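Long-range contacts in beta-N-acetylhexosaminidase (Bacteroides fragilis, PDB 4PYS), which probably cleaves terminal non-reducing N-acetylhexosamine residues from glycans and glycoconjugates by hydrolysis: residues I43-E48 and A214-T219; F407-V412 and F451-A456. All blocks are in the same frame, centred on the assembly; numbering follows the deposited sequence.

Interaction 1 of 2, residues I43-E48 and A214-T219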
ATOM      1  N   ILE A  43      10.815   1.082  18.734  1.00 39.20           N
ATOM      2  CA  ILE A  43      12.053   0.450  19.160  1.00 43.06           C
ATOM      3  C   ILE A  43      12.248  -0.989  18.656  1.00 45.52           C
ATOM      4  O   ILE A  43      13.383  -1.435  18.492  1.00 39.33           O
ATOM      5  CB  ILE A  43      12.232   0.539  20.689  1.00 41.30           C
ATOM      6  CG1 ILE A  43      13.718   0.551  21.037  1.00 49.50           C
ATOM      7  CG2 ILE A  43      11.474  -0.573  21.402  1.00 40.78           C
ATOM      8  CD1 ILE A  43      14.490   1.645  20.307  1.00 49.04           C
ATOM      9  N   ARG A  44      11.160  -1.713  18.409  1.00 38.73           N
ATOM     10  CA  ARG A  44      11.287  -3.067  17.878  1.00 35.63           C
ATOM     11  C   ARG A  44      11.950  -3.054  16.494  1.00 31.83           C
ATOM     12  O   ARG A  44      12.729  -3.954  16.159  1.00 36.44           O
ATOM     13  CB  ARG A  44       9.931  -3.772  17.836  1.00 40.08           C
ATOM     14  CG  ARG A  44       9.476  -4.292  19.197  1.00 45.92           C
ATOM     15  CD  ARG A  44       8.220  -5.146  19.091  1.00 59.17           C
ATOM     16  NE  ARG A  44       7.003  -4.343  19.191  1.00 68.35           N
ATOM     17  CZ  ARG A  44       6.425  -4.009  20.342  1.00 72.12           C
ATOM     18  NH1 ARG A  44       6.959  -4.404  21.492  1.00 68.89           N
ATOM     19  NH2 ARG A  44       5.318  -3.278  20.347  1.00 75.73           N
ATOM     20  N   LEU A  45      11.667  -2.020  15.708  1.00 26.19           N
ATOM     21  CA  LEU A  45      12.289  -1.886  14.387  1.00 25.83           C
ATOM     22  C   LEU A  45      13.780  -1.590  14.515  1.00 28.86           C
ATOM     23  O   LEU A  45      14.600  -2.117  13.756  1.00 25.36           O
ATOM     24  CB  LEU A  45      11.603  -0.797  13.556  1.00 25.84           C
ATOM     25  CG  LEU A  45      12.090  -0.625  12.114  1.00 25.33           C
ATOM     26  CD1 LEU A  45      11.825  -1.893  11.299  1.00 28.64           C
ATOM     27  CD2 LEU A  45      11.435   0.584  11.448  1.00 24.90           C
ATOM     28  N   PHE A  46      14.128  -0.741  15.476  1.00 28.43           N
ATOM     29  CA  PHE A  46      15.527  -0.424  15.733  1.00 26.88           C
ATOM     30  C   PHE A  46      16.299  -1.681  16.138  1.00 23.73           C
ATOM     31  O   PHE A  46      17.407  -1.927  15.646  1.00 26.28           O
ATOM     32  CB  PHE A  46      15.636   0.643  16.837  1.00 29.35           C
ATOM     33  CG  PHE A  46      17.050   1.015  17.170  1.00 32.43           C
ATOM     34  CD1 PHE A  46      17.706   2.000  16.442  1.00 29.31           C
ATOM     35  CD2 PHE A  46      17.731   0.372  18.200  1.00 36.96           C
ATOM     36  CE1 PHE A  46      19.014   2.339  16.728  1.00 29.53           C
ATOM     37  CE2 PHE A  46      19.043   0.705  18.494  1.00 37.29           C
ATOM     38  CZ  PHE A  46      19.687   1.693  17.758  1.00 29.75           C
ATOM     39  N   TYR A  47      15.726  -2.476  17.038  1.00 25.75           N
ATOM     40  CA  TYR A  47      16.396  -3.696  17.493  1.00 30.15           C
ATOM     41  C   TYR A  47      16.576  -4.689  16.344  1.00 31.00           C
ATOM     42  O   TYR A  47      17.561  -5.423  16.275  1.00 29.71           O
ATOM     43  CB  TYR A  47      15.612  -4.366  18.626  1.00 32.88           C
ATOM     44  CG  TYR A  47      15.553  -3.581  19.923  1.00 35.96           C
ATOM     45  CD1 TYR A  47      16.592  -2.739  20.307  1.00 39.05           C
ATOM     46  CD2 TYR A  47      14.452  -3.688  20.766  1.00 38.62           C
ATOM     47  CE1 TYR A  47      16.530  -2.024  21.493  1.00 40.51           C
ATOM     48  CE2 TYR A  47      14.381  -2.983  21.946  1.00 39.73           C
ATOM     49  CZ  TYR A  47      15.424  -2.152  22.306  1.00 45.17           C
ATOM     50  OH  TYR A  47      15.349  -1.447  23.486  1.00 45.58           O
ATOM     51  N   GLU A  48      15.614  -4.709  15.438  1.00 25.59           N
ATOM     52  CA  GLU A  48      15.646  -5.643  14.325  1.00 29.09           C
ATOM     53  C   GLU A  48      16.638  -5.241  13.229  1.00 30.80           C
ATOM     54  O   GLU A  48      17.274  -6.101  12.611  1.00 31.27           O
ATOM     55  CB  GLU A  48      14.237  -5.764  13.737  1.00 34.58           C
ATOM     56  CG  GLU A  48      14.115  -6.758  12.599  1.00 35.03           C
ATOM     57  CD  GLU A  48      12.727  -6.756  11.987  1.00 46.28           C
ATOM     58  OE1 GLU A  48      11.735  -6.904  12.738  1.00 47.47           O
ATOM     59  OE2 GLU A  48      12.637  -6.600  10.753  1.00 50.06           O
ATOM     60  N   ALA A 214       2.439  -2.295  12.360  1.00 26.76           N
ATOM     61  CA  ALA A 214       2.452  -1.175  13.302  1.00 29.95           C
ATOM     62  C   ALA A 214       3.867  -0.880  13.797  1.00 29.45           C
ATOM     63  O   ALA A 214       4.237   0.283  13.963  1.00 32.26           O
ATOM     64  CB  ALA A 214       1.515  -1.450  14.479  1.00 30.95           C
ATOM     65  N   ASP A 215       4.657  -1.935  14.011  1.00 25.29           N
ATOM     66  CA  ASP A 215       6.035  -1.781  14.478  1.00 28.35           C
ATOM     67  C   ASP A 215       6.908  -1.068  13.463  1.00 28.73           C
ATOM     68  O   ASP A 215       7.994  -0.590  13.796  1.00 32.52           O
ATOM     69  CB  ASP A 215       6.657  -3.141  14.803  1.00 31.46           C
ATOM     70  CG  ASP A 215       6.136  -3.721  16.092  1.00 43.46           C
ATOM     71  OD1 ASP A 215       5.661  -2.932  16.936  1.00 49.34           O
ATOM     72  OD2 ASP A 215       6.205  -4.958  16.259  1.00 41.06           O
ATOM     73  N   ARG A 216       6.460  -1.008  12.217  1.00 26.20           N
ATOM     74  CA  ARG A 216       7.243  -0.305  11.207  1.00 22.67           C
ATOM     75  C   ARG A 216       6.467   0.812  10.507  1.00 23.98           C
ATOM     76  O   ARG A 216       6.760   1.180   9.370  1.00 22.46           O
ATOM     77  CB  ARG A 216       7.923  -1.294  10.235  1.00 27.68           C
ATOM     78  CG  ARG A 216       7.025  -2.300   9.559  1.00 29.07           C
ATOM     79  CD  ARG A 216       7.754  -3.641   9.339  1.00 21.32           C
ATOM     80  NE  ARG A 216       7.852  -4.378  10.599  1.00 31.52           N
ATOM     81  CZ  ARG A 216       8.944  -5.006  11.020  1.00 29.60           C
ATOM     82  NH1 ARG A 216       8.940  -5.625  12.187  1.00 32.39           N
ATOM     83  NH2 ARG A 216      10.037  -5.012  10.278  1.00 29.99           N
ATOM     84  N   GLY A 217       5.483   1.372  11.209  1.00 32.69           N
ATOM     85  CA  GLY A 217       4.811   2.579  10.757  1.00 31.59           C
ATOM     86  C   GLY A 217       3.848   2.408   9.597  1.00 29.63           C
ATOM     87  O   GLY A 217       3.530   3.376   8.902  1.00 28.25           O
ATOM     88  N   ILE A 218       3.382   1.179   9.391  1.00 27.97           N
ATOM     89  CA  ILE A 218       2.505   0.881   8.256  1.00 25.92           C
ATOM     90  C   ILE A 218       1.082   0.617   8.726  1.00 25.41           C
ATOM     91  O   ILE A 218       0.869  -0.202   9.615  1.00 26.23           O
ATOM     92  CB  ILE A 218       3.001  -0.359   7.483  1.00 25.48           C
ATOM     93  CG1 ILE A 218       4.357  -0.070   6.835  1.00 26.12           C
ATOM     94  CG2 ILE A 218       1.986  -0.761   6.416  1.00 25.12           C
ATOM     95  CD1 ILE A 218       4.333   1.121   5.876  1.00 25.50           C
ATOM     96  N   THR A 219       0.118   1.315   8.127  1.00 24.42           N
ATOM     97  CA  THR A 219      -1.300   1.057   8.374  1.00 24.01           C
ATOM     98  C   THR A 219      -1.788   0.112   7.284  1.00 24.80           C
ATOM     99  O   THR A 219      -1.562   0.360   6.101  1.00 22.00           O
ATOM    100  CB  THR A 219      -2.093   2.363   8.332  1.00 24.24           C
ATOM    101  OG1 THR A 219      -1.684   3.195   9.432  1.00 25.99           O
ATOM    102  CG2 THR A 219      -3.603   2.105   8.419  1.00 23.97           C
TER
HETATM  103  O   HOH W   1       7.969  -1.109  18.402  1.00 47.15           O
HETATM  104  O   HOH W   2       8.987  -0.866  16.238  1.00 37.94           O

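Interaction 2 of 2, residues F407-V412 and F451-A456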
ATOM      1  N   PHE A 407       5.851  -0.786 -19.409  1.00 22.14           N
ATOM      2  CA  PHE A 407       6.595   0.467 -19.223  1.00 23.31           C
ATOM      3  C   PHE A 407       7.889   0.237 -18.448  1.00 27.21           C
ATOM      4  O   PHE A 407       8.040  -0.787 -17.776  1.00 23.72           O
ATOM      5  CB  PHE A 407       5.739   1.560 -18.544  1.00 22.41           C
ATOM      6  CG  PHE A 407       5.323   1.250 -17.123  1.00 20.83           C
ATOM      7  CD1 PHE A 407       6.127   1.624 -16.050  1.00 22.29           C
ATOM      8  CD2 PHE A 407       4.108   0.634 -16.859  1.00 24.95           C
ATOM      9  CE1 PHE A 407       5.746   1.364 -14.745  1.00 27.76           C
ATOM     10  CE2 PHE A 407       3.721   0.372 -15.544  1.00 23.14           C
ATOM     11  CZ  PHE A 407       4.532   0.736 -14.497  1.00 25.25           C
ATOM     12  N   ASP A 408       8.822   1.184 -18.527  1.00 22.65           N
ATOM     13  CA  ASP A 408      10.076   1.002 -17.810  1.00 17.98           C
ATOM     14  C   ASP A 408      10.381   2.125 -16.825  1.00 20.87           C
ATOM     15  O   ASP A 408       9.521   2.959 -16.521  1.00 20.84           O
ATOM     16  CB  ASP A 408      11.245   0.750 -18.805  1.00 21.80           C
ATOM     17  CG  ASP A 408      11.658   1.993 -19.579  1.00 29.51           C
ATOM     18  OD1 ASP A 408      11.121   3.094 -19.331  1.00 26.04           O
ATOM     19  OD2 ASP A 408      12.554   1.870 -20.447  1.00 31.59           O
ATOM     20  N   LEU A 409      11.605   2.144 -16.314  1.00 19.23           N
ATOM     21  CA  LEU A 409      11.962   3.087 -15.257  1.00 18.65           C
ATOM     22  C   LEU A 409      11.925   4.540 -15.739  1.00 17.56           C
ATOM     23  O   LEU A 409      11.558   5.448 -14.969  1.00 18.38           O
ATOM     24  CB  LEU A 409      13.341   2.743 -14.676  1.00 22.90           C
ATOM     25  CG  LEU A 409      13.736   3.465 -13.383  1.00 19.91           C
ATOM     26  CD1 LEU A 409      12.855   3.023 -12.205  1.00 19.09           C
ATOM     27  CD2 LEU A 409      15.204   3.199 -13.067  1.00 23.60           C
ATOM     28  N   GLU A 410      12.291   4.766 -17.001  1.00 19.41           N
ATOM     29  CA  GLU A 410      12.178   6.103 -17.588  1.00 19.93           C
ATOM     30  C   GLU A 410      10.731   6.561 -17.674  1.00 22.77           C
ATOM     31  O   GLU A 410      10.436   7.723 -17.403  1.00 20.96           O
ATOM     32  CB  GLU A 410      12.827   6.172 -18.985  1.00 25.62           C
ATOM     33  CG  GLU A 410      14.297   6.543 -18.968  1.00 29.86           C
ATOM     34  CD  GLU A 410      14.867   6.837 -20.358  1.00 32.28           C
ATOM     35  OE1 GLU A 410      16.030   6.474 -20.598  1.00 46.15           O
ATOM     36  OE2 GLU A 410      14.157   7.433 -21.196  1.00 36.05           O
ATOM     37  N   ASP A 411       9.821   5.664 -18.061  1.00 21.26           N
ATOM     38  CA  ASP A 411       8.419   6.051 -18.162  1.00 22.56           C
ATOM     39  C   ASP A 411       7.886   6.472 -16.799  1.00 20.32           C
ATOM     40  O   ASP A 411       7.240   7.518 -16.673  1.00 21.75           O
ATOM     41  CB  ASP A 411       7.555   4.902 -18.724  1.00 20.04           C
ATOM     42  CG  ASP A 411       7.924   4.531 -20.144  1.00 28.07           C
ATOM     43  OD1 ASP A 411       8.117   5.445 -20.985  1.00 29.88           O
ATOM     44  OD2 ASP A 411       8.013   3.313 -20.429  1.00 27.58           O
ATOM     45  N   VAL A 412       8.148   5.673 -15.770  1.00 17.78           N
ATOM     46  CA  VAL A 412       7.579   6.010 -14.467  1.00 17.49           C
ATOM     47  C   VAL A 412       8.220   7.294 -13.934  1.00 20.28           C
ATOM     48  O   VAL A 412       7.527   8.175 -13.430  1.00 19.45           O
ATOM     49  CB  VAL A 412       7.627   4.839 -13.445  1.00 27.35           C
ATOM     50  CG1 VAL A 412       9.003   4.248 -13.341  1.00 29.50           C
ATOM     51  CG2 VAL A 412       7.131   5.303 -12.072  1.00 22.42           C
ATOM     52  N   PHE A 451      10.802  -4.264  -8.403  1.00 20.25           N
ATOM     53  CA  PHE A 451      12.079  -3.523  -8.434  1.00 19.42           C
ATOM     54  C   PHE A 451      12.709  -3.539  -9.812  1.00 18.30           C
ATOM     55  O   PHE A 451      12.746  -4.583 -10.455  1.00 19.54           O
ATOM     56  CB  PHE A 451      13.071  -4.159  -7.452  1.00 19.62           C
ATOM     57  CG  PHE A 451      12.721  -3.918  -6.013  1.00 25.16           C
ATOM     58  CD1 PHE A 451      11.876  -4.787  -5.341  1.00 31.86           C
ATOM     59  CD2 PHE A 451      13.219  -2.805  -5.347  1.00 27.77           C
ATOM     60  CE1 PHE A 451      11.537  -4.553  -4.013  1.00 26.87           C
ATOM     61  CE2 PHE A 451      12.886  -2.566  -4.022  1.00 31.18           C
ATOM     62  CZ  PHE A 451      12.046  -3.448  -3.365  1.00 22.96           C
ATOM     63  N   PRO A 452      13.303  -2.409 -10.242  1.00 17.95           N
ATOM     64  CA  PRO A 452      13.521  -1.174  -9.485  1.00 16.02           C
ATOM     65  C   PRO A 452      12.434  -0.122  -9.647  1.00 18.36           C
ATOM     66  O   PRO A 452      12.582   0.939  -9.076  1.00 16.56           O
ATOM     67  CB  PRO A 452      14.816  -0.619 -10.109  1.00 20.75           C
ATOM     68  CG  PRO A 452      14.727  -1.063 -11.542  1.00 19.84           C
ATOM     69  CD  PRO A 452      14.083  -2.440 -11.498  1.00 20.19           C
ATOM     70  N   ARG A 453      11.377  -0.374 -10.406  1.00 18.91           N
ATOM     71  CA  ARG A 453      10.441   0.717 -10.677  1.00 18.72           C
ATOM     72  C   ARG A 453       9.744   1.271  -9.435  1.00 19.67           C
ATOM     73  O   ARG A 453       9.384   2.450  -9.392  1.00 16.66           O
ATOM     74  CB  ARG A 453       9.440   0.321 -11.760  1.00 20.22           C
ATOM     75  CG  ARG A 453      10.099   0.151 -13.138  1.00 19.41           C
ATOM     76  CD  ARG A 453       9.131  -0.435 -14.169  1.00 21.57           C
ATOM     77  NE  ARG A 453       8.607  -1.721 -13.704  1.00 19.78           N
ATOM     78  CZ  ARG A 453       7.579  -2.359 -14.248  1.00 21.41           C
ATOM     79  NH1 ARG A 453       6.952  -1.849 -15.301  1.00 21.51           N
ATOM     80  NH2 ARG A 453       7.172  -3.515 -13.727  1.00 19.23           N
ATOM     81  N   ILE A 454       9.575   0.453  -8.405  1.00 15.75           N
ATOM     82  CA  ILE A 454       8.973   0.989  -7.168  1.00 15.35           C
ATOM     83  C   ILE A 454       9.827   2.094  -6.530  1.00 18.92           C
ATOM     84  O   ILE A 454       9.326   2.940  -5.788  1.00 18.46           O
ATOM     85  CB  ILE A 454       8.681  -0.126  -6.133  1.00 16.77           C
ATOM     86  CG1 ILE A 454       7.716   0.406  -5.061  1.00 21.52           C
ATOM     87  CG2 ILE A 454       9.974  -0.661  -5.512  1.00 18.08           C
ATOM     88  CD1 ILE A 454       6.785  -0.616  -4.522  1.00 26.08           C
ATOM     89  N   LEU A 455      11.123   2.108  -6.830  1.00 15.92           N
ATOM     90  CA  LEU A 455      11.972   3.125  -6.233  1.00 15.00           C
ATOM     91  C   LEU A 455      11.627   4.494  -6.801  1.00 17.78           C
ATOM     92  O   LEU A 455      11.749   5.506  -6.114  1.00 16.19           O
ATOM     93  CB  LEU A 455      13.453   2.809  -6.498  1.00 15.54           C
ATOM     94  CG  LEU A 455      13.971   1.527  -5.851  1.00 19.83           C
ATOM     95  CD1 LEU A 455      15.414   1.269  -6.270  1.00 19.85           C
ATOM     96  CD2 LEU A 455      13.888   1.645  -4.343  1.00 23.35           C
ATOM     97  N   ALA A 456      11.216   4.529  -8.063  1.00 15.49           N
ATOM     98  CA  ALA A 456      10.838   5.800  -8.677  1.00 16.14           C
ATOM     99  C   ALA A 456       9.525   6.276  -8.077  1.00 16.76           C
ATOM    100  O   ALA A 456       9.341   7.465  -7.825  1.00 16.74           O
ATOM    101  CB  ALA A 456      10.722   5.653 -10.180  1.00 19.40           C
TER

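Interaction 1 of 2, residues I43-E48 and A214-T219
Glu-48 and Arg-216 form the two-pronged salt bridge of this contact. The arginine meets the carboxylate end-on with its two terminal nitrogens, NH1 to Glu-48 OE1 and NH2 to Glu-48 OE2, each 3.1 Å, both bonds nearly straight and both on the syn side of their oxygen though tilted out of the carboxylate plane. The oxygens lie near the guanidinium plane, while the two flat groups are turned 29° apart. Glu-48 reaches across with an extended chain, its CG anti to the backbone N (chi1 -178°). Arg-216 NH2 has a second anionic partner in Asp-154, NE is bound by the carbonyl of Tyr-212, and the Tyr-212 ring makes a cation-pi contact.

The second salt bridge is less regular. Arg-44 NE gives a hydrogen bond of 3.0 Å to Asp-215 OD1, at 164°, approaching from above the carboxylate plane; the bond from Arg-44 NH2 to the same oxygen is weak.

Asp-215 and Arg-216 sit in the turn that ends helix 203-214: residues 214-217 make a type I turn, and Gly-217, with positive phi, is the C-prime residue of a Schellman motif. The contact thus sets helix 43-49 of family 20 domain 2 against the loop leading into strand 219-223 of the catalytic TIM barrel.

Leu-45 supplies the apolar part of the contact. Its CD1 sits over one face of the Arg-216 guanidinium, 3.7 Å from NH2, and its CB is 3.6 Å from the carbonyl O of Asp-215. Ile-100 and Ile-103 of helix 96-109 also touch this leucine.

Two waters also bridge the segments, one from Arg-44 N to Asp-215 OD1, the other from the Leu-45 backbone N to Asp-215 O.

Interaction 2 of 2, residues F407-V412 and F451-A456
The Phe-407 ring carries Arg-453 NH1 over the centre of one face, 3.4 Å above the plane, and Arg-453 CZ stands 4.5 Å from the ring centroid in a cation-pi contact. Ring and guanidinium are inclined 42° to each other. The ring of Tyr-388 also meets Phe-407. The same NH1 gives a weak, bent hydrogen bond of 2.9 Å to Phe-407 O; its stronger partner is the carbonyl of Phe-393, while NH2 is bound by the carbonyl of Arg-449. Carbonyl oxygens therefore satisfy much of this buried guanidinium.

Residues 407-412 lead into helix 409-415 of the catalytic domain, and residues 451-456 lie on helix 453-462. Asp-408 is the N-cap of the former and forms a capping box with Asp-411: Asp-411 N binds Asp-408 OD1, and Asp-408 N binds Asp-411 OD2. Asp-408 OD2 is held by Lys-496 N. In the other segment a cis peptide bond precedes Pro-452, whose O lies 3.8 Å from Leu-409 CD1.

Apolar contacts fill the rest. Leu-409 CD1 lies 3.7 Å from Arg-453 CA and 3.9 Å from Ala-456 CB. Val-412 CG1 reaches the same methyl, Ala-456 CB, at 3.9 Å, and Phe-473 of helix 470-486 adjoins this alanine.

In the fold
From the N terminus the chain first builds domain 2, whose helix 43-49 waits for a partner 166 residues further on. Interaction 1 closes that long loop when helix 203-214 ends ahead of barrel strand 219-223, joining the domain 2 module to the catalytic domain. Interaction 2 opens later: 38 residues, including strand 428-435, separate its segments, and it closes a short loop that brings helices 409-415 and 453-462 together within the catalytic domain. The two are in series, neither nested nor crossed. The centres of interaction 1 and interaction 2 are about 27 Å apart, and the two do not touch. One contact is between domains and partly solvent-exposed, the other within a domain and buried.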